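Interpain A (Prevotella intermedia, PDB 3BB7) is a probably secreted cysteine protease of the peptidase C10 family, here a proenzyme fragment, activated autocatalytically. Local coordinates at residues A[86-96]-A[285-293]. The protein carries 1 engineered substitution. Residues are numbered along the deposited sequence; the frame is centred on the assembly and turned at random.
Sequences VSTLLTTTWGQ and GWNGDVDGY
Trp94 O accepts the backbone N-H of Asn287 at 3.0 Å, joining the segment that leads toward helix 116-128 to a type I' beta turn, Trp286 to Asp289, within the papain-like (clan CA) peptidase domain. The bond is fairly straight, 157° at the hydrogen, yet its donor sits 54° above the carbonyl plane. Here the backbones pack tightly: the CA atoms of Gly95 and Trp286 are 4.5 Å apart, and Gly95 CA directs a hydrogen at Gly285 O, 3.3 Å away. Asn287 OD1 lies 3.4 Å from Gly95 CA, and Thr93 lays CB and CG2 against Gly288 on the turn. Gln96, beside the engineered Ala116 at the predicted nucleophile position, crosses Trp286 at about a right angle. Its CG, anti to the carbonyl carbon, starts an extended chain that carries Gln96 NE2 to the indole edge, 3.5 Å from Trp286 CZ3, the amide and ring planes lying 84° apart.

Toward Thr88 the segments separate, their CA atoms being 8.8 Å apart at Thr88 and Gly292. Tyr293 OH, 3.3 Å from Thr88 OG1, also reaches the other segment through two waters. Thr88 OG1 is hydrogen-bonded to Ser281 OG of strand 280-283. Water 1 joins Tyr293 OH to Val86 O, the second bond weak, while water 2, in the plane of the phenol ring at its edge, lies 2.7 Å from Tyr293 OH and accepts a weak bond from Thr88 N.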
loop_
_atom_site.group_PDB
_atom_site.type_symbol
_atom_site.label_atom_id
_atom_site.label_comp_id
_atom_site.label_asym_id
_atom_site.label_seq_id
_atom_site.Cartn_x
_atom_site.Cartn_y
_atom_site.Cartn_z
ATOM N N VAL A 86 12.802 6.462 -10.545
ATOM C CA VAL A 86 11.997 7.470 -9.841
ATOM C C VAL A 86 12.192 7.223 -8.350
ATOM O O VAL A 86 11.768 6.204 -7.819
ATOM C CB VAL A 86 10.495 7.374 -10.233
ATOM C CG1 VAL A 86 9.651 8.315 -9.369
ATOM C CG2 VAL A 86 10.351 7.690 -11.747
ATOM N N SER A 87 12.904 8.122 -7.670
ATOM C CA SER A 87 13.185 7.884 -6.260
ATOM C C SER A 87 11.906 8.119 -5.442
ATOM O O SER A 87 11.074 8.942 -5.811
ATOM C CB SER A 87 14.335 8.750 -5.766
ATOM O OG SER A 87 14.062 10.095 -6.032
ATOM N N THR A 88 11.753 7.330 -4.385
ATOM C CA THR A 88 10.657 7.411 -3.420
ATOM C C THR A 88 10.036 8.806 -3.324
ATOM O O THR A 88 10.710 9.750 -2.900
ATOM C CB THR A 88 11.224 6.982 -2.048
ATOM O OG1 THR A 88 11.858 5.704 -2.206
ATOM C CG2 THR A 88 10.114 6.893 -0.960
ATOM N N LEU A 89 8.760 8.908 -3.724
ATOM C CA LEU A 89 8.037 10.166 -3.746
ATOM C C LEU A 89 7.404 10.584 -2.422
ATOM O O LEU A 89 7.372 11.791 -2.109
ATOM C CB LEU A 89 6.931 10.113 -4.818
ATOM C CG LEU A 89 7.482 10.058 -6.250
ATOM C CD1 LEU A 89 6.375 9.764 -7.257
ATOM C CD2 LEU A 89 8.186 11.373 -6.648
ATOM N N LEU A 90 6.856 9.621 -1.660
ATOM C CA LEU A 90 6.176 10.004 -0.423
ATOM C C LEU A 90 7.174 10.350 0.695
ATOM O O LEU A 90 8.307 9.822 0.737
ATOM C CB LEU A 90 5.309 8.834 0.056
ATOM C CG LEU A 90 3.872 8.666 -0.433
ATOM C CD1 LEU A 90 3.496 9.097 -1.842
ATOM C CD2 LEU A 90 3.392 7.242 -0.085
ATOM N N THR A 91 6.742 11.214 1.629
ATOM C CA THR A 91 7.568 11.521 2.816
ATOM C C THR A 91 6.920 11.029 4.117
ATOM O O THR A 91 7.513 11.131 5.196
ATOM C CB THR A 91 7.806 13.037 2.920
ATOM O OG1 THR A 91 6.550 13.727 2.898
ATOM C CG2 THR A 91 8.670 13.500 1.713
ATOM N N THR A 92 5.697 10.505 4.008
ATOM C CA THR A 92 4.951 10.101 5.180
ATOM C C THR A 92 5.248 8.639 5.538
ATOM O O THR A 92 5.638 7.831 4.684
ATOM C CB THR A 92 3.445 10.244 4.937
ATOM O OG1 THR A 92 3.093 9.589 3.702
ATOM C CG2 THR A 92 3.050 11.696 4.873
ATOM N N THR A 93 5.059 8.307 6.811
ATOM C CA THR A 93 5.168 6.941 7.271
ATOM C C THR A 93 3.937 6.596 8.098
ATOM O O THR A 93 4.015 6.294 9.284
ATOM C CB THR A 93 6.466 6.703 8.079
ATOM O OG1 THR A 93 6.635 7.748 9.041
ATOM C CG2 THR A 93 7.661 6.666 7.142
ATOM N N TRP A 94 2.780 6.651 7.452
ATOM C CA TRP A 94 1.530 6.511 8.189
ATOM C C TRP A 94 1.139 5.067 8.474
ATOM O O TRP A 94 1.766 4.135 7.949
ATOM C CB TRP A 94 0.421 7.275 7.449
ATOM C CG TRP A 94 0.660 8.777 7.466
ATOM C CD1 TRP A 94 1.619 9.451 8.179
ATOM C CD2 TRP A 94 -0.110 9.773 6.793
ATOM N NE1 TRP A 94 1.489 10.815 8.001
ATOM C CE2 TRP A 94 0.454 11.038 7.133
ATOM C CE3 TRP A 94 -1.190 9.732 5.884
ATOM C CZ2 TRP A 94 -0.026 12.240 6.610
ATOM C CZ3 TRP A 94 -1.693 10.932 5.384
ATOM C CH2 TRP A 94 -1.099 12.172 5.744
ATOM N N GLY A 95 0.146 4.880 9.342
ATOM C CA GLY A 95 -0.274 3.561 9.752
ATOM C C GLY A 95 -1.780 3.524 9.961
ATOM O O GLY A 95 -2.516 4.352 9.375
ATOM N N GLN A 96 -2.252 2.580 10.781
ATOM C CA GLN A 96 -3.690 2.329 10.898
ATOM C C GLN A 96 -4.241 2.528 12.309
ATOM O O GLN A 96 -5.470 2.477 12.503
ATOM C CB GLN A 96 -4.011 0.890 10.484
ATOM C CG GLN A 96 -3.730 0.562 9.027
ATOM C CD GLN A 96 -4.363 -0.756 8.626
ATOM O OE1 GLN A 96 -5.488 -1.061 9.030
ATOM N NE2 GLN A 96 -3.644 -1.544 7.800
ATOM N N GLY A 285 2.394 1.369 4.661
ATOM C CA GLY A 285 1.373 1.989 5.515
ATOM C C GLY A 285 1.340 1.334 6.891
ATOM O O GLY A 285 0.289 1.212 7.496
ATOM N N TRP A 286 2.513 0.936 7.393
ATOM C CA TRP A 286 2.604 0.325 8.715
ATOM C C TRP A 286 3.660 1.051 9.515
ATOM O O TRP A 286 4.624 0.456 9.995
ATOM C CB TRP A 286 2.836 -1.182 8.656
ATOM C CG TRP A 286 2.386 -1.867 9.927
ATOM C CD1 TRP A 286 3.179 -2.269 10.969
ATOM C CD2 TRP A 286 1.028 -2.207 10.299
ATOM N NE1 TRP A 286 2.413 -2.838 11.944
ATOM C CE2 TRP A 286 1.087 -2.801 11.572
ATOM C CE3 TRP A 286 -0.227 -2.047 9.680
ATOM C CZ2 TRP A 286 -0.062 -3.281 12.233
ATOM C CZ3 TRP A 286 -1.379 -2.529 10.334
ATOM C CH2 TRP A 286 -1.281 -3.135 11.598
ATOM N N ASN A 287 3.479 2.369 9.621
ATOM C CA ASN A 287 4.337 3.243 10.435
ATOM C C ASN A 287 5.780 3.253 9.973
ATOM O O ASN A 287 6.702 3.488 10.790
ATOM C CB ASN A 287 4.232 2.859 11.927
ATOM C CG ASN A 287 2.798 2.663 12.330
ATOM O OD1 ASN A 287 2.020 3.610 12.293
ATOM N ND2 ASN A 287 2.411 1.414 12.580
ATOM N N GLY A 288 5.968 2.983 8.680
ATOM C CA GLY A 288 7.299 2.971 8.082
ATOM C C GLY A 288 8.000 1.624 8.206
ATOM O O GLY A 288 9.035 1.405 7.538
ATOM N N ASP A 289 7.442 0.695 8.979
ATOM C CA ASP A 289 8.121 -0.587 9.168
ATOM C C ASP A 289 8.379 -1.232 7.804
ATOM O O ASP A 289 7.458 -1.466 7.030
ATOM C CB ASP A 289 7.259 -1.546 9.963
ATOM C CG ASP A 289 7.100 -1.149 11.426
ATOM O OD1 ASP A 289 6.344 -1.876 12.142
ATOM O OD2 ASP A 289 7.736 -0.160 11.876
ATOM N N VAL A 290 9.636 -1.567 7.581
ATOM C CA VAL A 290 10.137 -2.268 6.393
ATOM C C VAL A 290 9.822 -1.652 5.028
ATOM O O VAL A 290 9.921 -2.332 4.012
ATOM C CB VAL A 290 9.923 -3.827 6.462
ATOM C CG1 VAL A 290 10.634 -4.415 7.690
ATOM C CG2 VAL A 290 8.443 -4.236 6.448
ATOM N N ASP A 291 9.533 -0.349 5.005
ATOM C CA ASP A 291 9.419 0.346 3.718
ATOM C C ASP A 291 10.765 0.206 2.995
ATOM O O ASP A 291 11.831 0.168 3.634
ATOM C CB ASP A 291 9.057 1.835 3.878
ATOM C CG ASP A 291 7.655 2.062 4.384
ATOM O OD1 ASP A 291 6.874 1.089 4.469
ATOM O OD2 ASP A 291 7.323 3.258 4.663
ATOM N N GLY A 292 10.722 0.083 1.673
ATOM C CA GLY A 292 11.944 -0.135 0.883
ATOM C C GLY A 292 11.607 -0.470 -0.546
ATOM O O GLY A 292 10.487 -0.199 -0.997
ATOM N N TYR A 293 12.561 -1.069 -1.264
ATOM C CA TYR A 293 12.361 -1.449 -2.670
ATOM C C TYR A 293 12.178 -2.945 -2.769
ATOM O O TYR A 293 12.956 -3.727 -2.207
ATOM C CB TYR A 293 13.561 -1.010 -3.484
ATOM C CG TYR A 293 13.577 0.472 -3.827
ATOM C CD1 TYR A 293 13.287 0.908 -5.120
ATOM C CD2 TYR A 293 13.839 1.425 -2.859
ATOM C CE1 TYR A 293 13.336 2.270 -5.439
ATOM C CE2 TYR A 293 13.889 2.794 -3.169
ATOM C CZ TYR A 293 13.600 3.202 -4.454
ATOM O OH TYR A 293 13.673 4.550 -4.754
HETATM O O HOH W 1 14.704 4.845 -7.297
HETATM O O HOH W 2 14.669 6.575 -3.288
HETATM O O HOH W 3 4.336 3.761 6.369
HETATM O O HOH W 4 -0.569 0.520 11.890
HETATM O O HOH W 5 -1.599 -0.355 6.176
#